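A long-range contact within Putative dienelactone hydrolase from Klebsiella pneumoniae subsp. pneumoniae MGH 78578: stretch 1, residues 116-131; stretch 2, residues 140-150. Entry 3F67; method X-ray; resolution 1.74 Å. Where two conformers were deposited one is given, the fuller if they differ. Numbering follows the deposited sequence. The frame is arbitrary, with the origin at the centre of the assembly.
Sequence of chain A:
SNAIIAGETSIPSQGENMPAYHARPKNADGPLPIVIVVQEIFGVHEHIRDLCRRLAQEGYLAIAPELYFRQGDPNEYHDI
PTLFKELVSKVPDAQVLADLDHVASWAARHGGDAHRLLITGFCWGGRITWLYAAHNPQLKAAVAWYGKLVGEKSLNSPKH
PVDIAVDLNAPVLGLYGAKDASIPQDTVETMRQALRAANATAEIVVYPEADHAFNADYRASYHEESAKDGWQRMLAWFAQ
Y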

# COMPACT_ATOMS: atom_id res chain seq x y z
N ARG A 116 -16.31 -0.56 -4.33
CA ARG A 116 -15.40 0.58 -4.62
C ARG A 116 -14.14 0.43 -3.77
O ARG A 116 -13.66 1.36 -3.08
CB ARG A 116 -16.12 1.92 -4.33
CG ARG A 116 -17.45 2.02 -5.09
CD ARG A 116 -18.14 3.38 -4.83
NE ARG A 116 -17.31 4.50 -5.36
CZ ARG A 116 -17.57 5.79 -5.12
NH1 ARG A 116 -18.60 6.13 -4.35
NH2 ARG A 116 -16.78 6.75 -5.65
N LEU A 117 -13.53 -0.74 -3.89
CA LEU A 117 -12.32 -1.02 -3.10
C LEU A 117 -11.06 -0.65 -3.85
O LEU A 117 -10.84 -1.10 -4.98
CB LEU A 117 -12.24 -2.52 -2.74
CG LEU A 117 -11.14 -2.96 -1.76
CD1 LEU A 117 -11.32 -2.41 -0.32
CD2 LEU A 117 -11.04 -4.53 -1.77
N LEU A 118 -10.20 0.09 -3.16
CA LEU A 118 -8.94 0.63 -3.74
C LEU A 118 -7.82 0.37 -2.74
O LEU A 118 -8.08 0.17 -1.53
CB LEU A 118 -9.08 2.13 -3.96
CG LEU A 118 -10.25 2.56 -4.85
CD1 LEU A 118 -10.48 4.06 -4.70
CD2 LEU A 118 -10.00 2.18 -6.31
N ILE A 119 -6.55 0.40 -3.18
CA ILE A 119 -5.47 0.23 -2.23
C ILE A 119 -4.26 1.04 -2.68
O ILE A 119 -3.99 1.17 -3.88
CB ILE A 119 -5.10 -1.27 -2.08
CG1 ILE A 119 -4.06 -1.48 -0.99
CG2 ILE A 119 -4.68 -1.89 -3.44
CD1 ILE A 119 -3.88 -3.05 -0.65
N THR A 120 -3.54 1.60 -1.71
CA THR A 120 -2.24 2.21 -2.00
C THR A 120 -1.27 1.82 -0.89
O THR A 120 -1.67 1.58 0.25
CB THR A 120 -2.36 3.75 -2.16
OG1 THR A 120 -1.15 4.25 -2.74
CG2 THR A 120 -2.65 4.47 -0.81
N GLY A 121 0.01 1.76 -1.22
CA GLY A 121 0.97 1.32 -0.20
C GLY A 121 2.36 1.81 -0.54
O GLY A 121 2.64 2.09 -1.70
N PHE A 122 3.22 1.88 0.48
CA PHE A 122 4.51 2.56 0.34
C PHE A 122 5.63 1.64 0.77
O PHE A 122 5.53 1.03 1.81
CB PHE A 122 4.53 3.83 1.24
CG PHE A 122 3.42 4.78 0.89
CD1 PHE A 122 3.64 5.81 -0.02
CD2 PHE A 122 2.15 4.58 1.45
CE1 PHE A 122 2.54 6.69 -0.39
CE2 PHE A 122 1.07 5.40 1.07
CZ PHE A 122 1.28 6.45 0.16
N CYS A 123 6.66 1.56 -0.06
CA CYS A 123 7.87 0.86 0.31
C CYS A 123 7.56 -0.64 0.48
O CYS A 123 7.11 -1.27 -0.49
CB CYS A 123 8.44 1.49 1.58
SG CYS A 123 10.03 0.90 1.78
N TRP A 124 7.76 -1.21 1.68
CA TRP A 124 7.29 -2.60 1.95
C TRP A 124 5.82 -2.77 1.49
O TRP A 124 5.43 -3.78 0.84
CB TRP A 124 7.42 -2.91 3.46
CG TRP A 124 6.93 -4.27 3.85
CD1 TRP A 124 7.66 -5.45 3.85
CD2 TRP A 124 5.62 -4.60 4.28
NE1 TRP A 124 6.85 -6.51 4.28
CE2 TRP A 124 5.60 -6.00 4.57
CE3 TRP A 124 4.45 -3.83 4.52
CZ2 TRP A 124 4.44 -6.65 5.03
CZ3 TRP A 124 3.29 -4.49 4.98
CH2 TRP A 124 3.30 -5.87 5.23
N GLY A 125 5.02 -1.75 1.81
CA GLY A 125 3.61 -1.72 1.45
C GLY A 125 3.30 -1.60 -0.04
O GLY A 125 2.22 -2.02 -0.49
N GLY A 126 4.26 -1.06 -0.79
CA GLY A 126 4.11 -0.94 -2.25
C GLY A 126 4.29 -2.31 -2.88
O GLY A 126 3.61 -2.61 -3.85
N ARG A 127 5.18 -3.14 -2.33
CA ARG A 127 5.27 -4.51 -2.85
C ARG A 127 3.98 -5.27 -2.56
O ARG A 127 3.44 -5.96 -3.42
CB ARG A 127 6.50 -5.23 -2.28
CG ARG A 127 6.51 -6.74 -2.63
CD ARG A 127 7.77 -7.42 -2.12
NE ARG A 127 7.65 -8.89 -2.20
CZ ARG A 127 7.01 -9.63 -1.31
NH1 ARG A 127 6.47 -9.07 -0.22
NH2 ARG A 127 6.96 -10.95 -1.47
N ILE A 128 3.50 -5.15 -1.32
CA ILE A 128 2.24 -5.79 -0.90
C ILE A 128 1.08 -5.34 -1.81
O ILE A 128 0.23 -6.16 -2.18
CB ILE A 128 1.97 -5.48 0.60
CG1 ILE A 128 3.02 -6.15 1.51
CG2 ILE A 128 0.52 -5.87 1.00
CD1 ILE A 128 3.07 -7.68 1.40
N THR A 129 1.09 -4.07 -2.16
CA THR A 129 0.09 -3.52 -3.07
C THR A 129 0.01 -4.32 -4.39
O THR A 129 -1.07 -4.68 -4.82
CB THR A 129 0.31 -2.00 -3.29
OG1 THR A 129 0.01 -1.33 -2.05
CG2 THR A 129 -0.71 -1.43 -4.32
N TRP A 130 1.16 -4.56 -5.04
CA TRP A 130 1.16 -5.38 -6.24
C TRP A 130 0.58 -6.76 -5.97
O TRP A 130 -0.23 -7.27 -6.75
CB TRP A 130 2.60 -5.56 -6.76
CG TRP A 130 3.21 -4.35 -7.43
CD1 TRP A 130 4.18 -3.50 -6.91
CD2 TRP A 130 2.96 -3.90 -8.77
NE1 TRP A 130 4.53 -2.55 -7.86
CE2 TRP A 130 3.79 -2.77 -9.00
CE3 TRP A 130 2.08 -4.33 -9.80
CZ2 TRP A 130 3.78 -2.07 -10.21
CZ3 TRP A 130 2.07 -3.64 -11.02
CH2 TRP A 130 2.93 -2.51 -11.22
N LEU A 131 1.06 -7.39 -4.91
CA LEU A 131 0.57 -8.74 -4.58
C LEU A 131 -0.95 -8.76 -4.39
O LEU A 131 -1.63 -9.72 -4.82
CB LEU A 131 1.26 -9.31 -3.34
CG LEU A 131 2.80 -9.47 -3.40
CD1 LEU A 131 3.33 -10.19 -2.13
CD2 LEU A 131 3.29 -10.10 -4.64
N LYS A 140 -10.66 -2.72 -7.26
CA LYS A 140 -10.90 -1.92 -8.46
C LYS A 140 -9.64 -1.27 -9.03
O LYS A 140 -9.53 -1.12 -10.25
CB LYS A 140 -11.93 -0.81 -8.18
CG LYS A 140 -13.33 -1.41 -7.88
CD LYS A 140 -13.86 -2.14 -9.13
CE LYS A 140 -15.33 -2.52 -8.97
NZ LYS A 140 -15.49 -3.64 -8.01
N ALA A 141 -8.72 -0.87 -8.16
CA ALA A 141 -7.47 -0.27 -8.64
C ALA A 141 -6.46 -0.19 -7.51
O ALA A 141 -6.83 -0.31 -6.32
CB ALA A 141 -7.74 1.14 -9.21
N ALA A 142 -5.19 -0.00 -7.90
CA ALA A 142 -4.09 -0.03 -6.91
C ALA A 142 -3.01 0.95 -7.34
O ALA A 142 -2.76 1.15 -8.54
CB ALA A 142 -3.46 -1.45 -6.81
N VAL A 143 -2.40 1.60 -6.35
CA VAL A 143 -1.24 2.49 -6.58
C VAL A 143 -0.11 2.07 -5.64
O VAL A 143 -0.25 2.18 -4.40
CB VAL A 143 -1.61 4.00 -6.37
CG1 VAL A 143 -0.35 4.91 -6.59
CG2 VAL A 143 -2.74 4.37 -7.41
N ALA A 144 1.00 1.60 -6.23
CA ALA A 144 2.13 1.05 -5.45
C ALA A 144 3.25 2.09 -5.51
O ALA A 144 3.69 2.48 -6.62
CB ALA A 144 2.58 -0.25 -6.08
N TRP A 145 3.72 2.54 -4.35
CA TRP A 145 4.84 3.47 -4.33
C TRP A 145 6.12 2.74 -3.95
O TRP A 145 6.21 2.19 -2.86
CB TRP A 145 4.63 4.56 -3.30
CG TRP A 145 3.35 5.38 -3.44
CD1 TRP A 145 2.05 4.93 -3.25
CD2 TRP A 145 3.27 6.81 -3.66
NE1 TRP A 145 1.17 6.02 -3.39
CE2 TRP A 145 1.90 7.17 -3.60
CE3 TRP A 145 4.23 7.82 -3.90
CZ2 TRP A 145 1.44 8.52 -3.81
CZ3 TRP A 145 3.82 9.17 -4.04
CH2 TRP A 145 2.42 9.50 -4.00
N TYR A 146 7.08 2.77 -4.86
CA TYR A 146 8.44 2.21 -4.69
C TYR A 146 8.45 0.92 -3.87
O TYR A 146 9.11 0.84 -2.81
CB TYR A 146 9.39 3.27 -4.11
CG TYR A 146 8.77 4.31 -3.19
CD1 TYR A 146 8.61 4.06 -1.82
CD2 TYR A 146 8.42 5.57 -3.67
CE1 TYR A 146 8.07 5.01 -0.96
CE2 TYR A 146 7.90 6.55 -2.81
CZ TYR A 146 7.72 6.26 -1.49
OH TYR A 146 7.22 7.21 -0.65
N GLY A 147 7.72 -0.08 -4.37
CA GLY A 147 7.70 -1.44 -3.83
C GLY A 147 8.68 -2.32 -4.61
O GLY A 147 8.68 -2.32 -5.85
N LYS A 148 9.49 -3.10 -3.89
CA LYS A 148 10.42 -4.06 -4.50
C LYS A 148 9.71 -4.94 -5.51
O LYS A 148 8.64 -5.49 -5.20
CB LYS A 148 11.01 -4.98 -3.42
CG LYS A 148 11.73 -6.16 -4.01
CD LYS A 148 11.78 -7.37 -3.05
CE LYS A 148 12.00 -6.89 -1.66
NZ LYS A 148 13.17 -5.97 -1.66
N LEU A 149 10.31 -5.11 -6.70
CA LEU A 149 9.68 -5.85 -7.81
C LEU A 149 10.21 -7.27 -8.04
O LEU A 149 9.48 -8.15 -8.52
CB LEU A 149 9.91 -5.05 -9.10
CG LEU A 149 9.21 -3.66 -9.04
CD1 LEU A 149 9.71 -2.84 -10.25
CD2 LEU A 149 7.64 -3.75 -9.10
N VAL A 150 11.50 -7.43 -7.78
CA VAL A 150 12.21 -8.70 -8.00
C VAL A 150 13.02 -8.95 -6.75
O VAL A 150 13.30 -8.05 -5.94
CB VAL A 150 13.16 -8.72 -9.28
CG1 VAL A 150 12.89 -9.96 -10.09
CG2 VAL A 150 12.96 -7.60 -10.16
O HOH W 1 -14.66 -3.30 -5.12
O HOH W 2 9.43 -3.09 -1.03

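The two stretches lie side by side as neighbouring parallel strands, and stretch 1 then turns into a helix that packs back across stretch 2. The strand axes approach to 4.8 Å with their N-to-C directions only 4° apart; the helix axis passes 6.5 Å from the second strand at 147°, so it runs roughly the opposite way.

At the start, Leu 117 O accepts from Lys 140 N (2.8 Å, 165° at the hydrogen). A water reinforces this end, accepting from Leu 117 N (3.1 Å) and Lys 140 NZ (3.0 Å). Leu 118 reaches the neighbouring strand through its side chain, with CD2 3.8 Å from Ala 141 CB.

Ile 119 bonds through both its N and its O: its N donates to Ala 141 O (3.2 Å, 143°) and its O accepts from Val 143 N (3.0 Å, 160°). This is the pattern of parallel pairing, in which one residue bonds to the two that flank its partner, here Ala 142. The side chains of that pair meet at Ile 119 CG2 and Ala 142 CB, 3.6 Å apart.

Thr 120 adds a side-chain link. Its OG1 donates to Val 143 O at 2.8 Å and accepts a weak bond from Trp 145 NE1 at 3.0 Å. Val 143 O also receives Gly 121 N at 3.2 Å, while Gly 121 O accepts from Trp 145 N at 2.9 Å and 165°. A CB on Gly 121 would lie 2.2 Å from Gly 125 O, so the bare backbone leaves room for the helix.

Phe 122 lies on the same sheet face as Thr 120, Val 143 and Trp 145. Its ring and the five-membered ring of Trp 145 have centroids 4.0 Å apart and planes inclined by 31°, an oblique contact with Phe 122 CE1 3.3 Å from Trp 145 CE2.

Cys 123, at the N-cap position, continues the ladder by donating from N to Trp 145 O (2.9 Å, 159°). In the helix, Gly 126 permits close backbone packing: its CA is 4.0 Å from Gly 147 CA, and an ideal CB would clash with Trp 145 O at 2.4 Å. Thr 129 turns its methyl CG2 to Ala 142 CB (3.7 Å), while its OG1 bonds back to Gly 125 O (2.8 Å). Finally, Trp 130 lays a ring face over Ala 144, whose CB sits 3.9 Å from the five-membered ring centroid, 29° off the normal, a CH-pi contact.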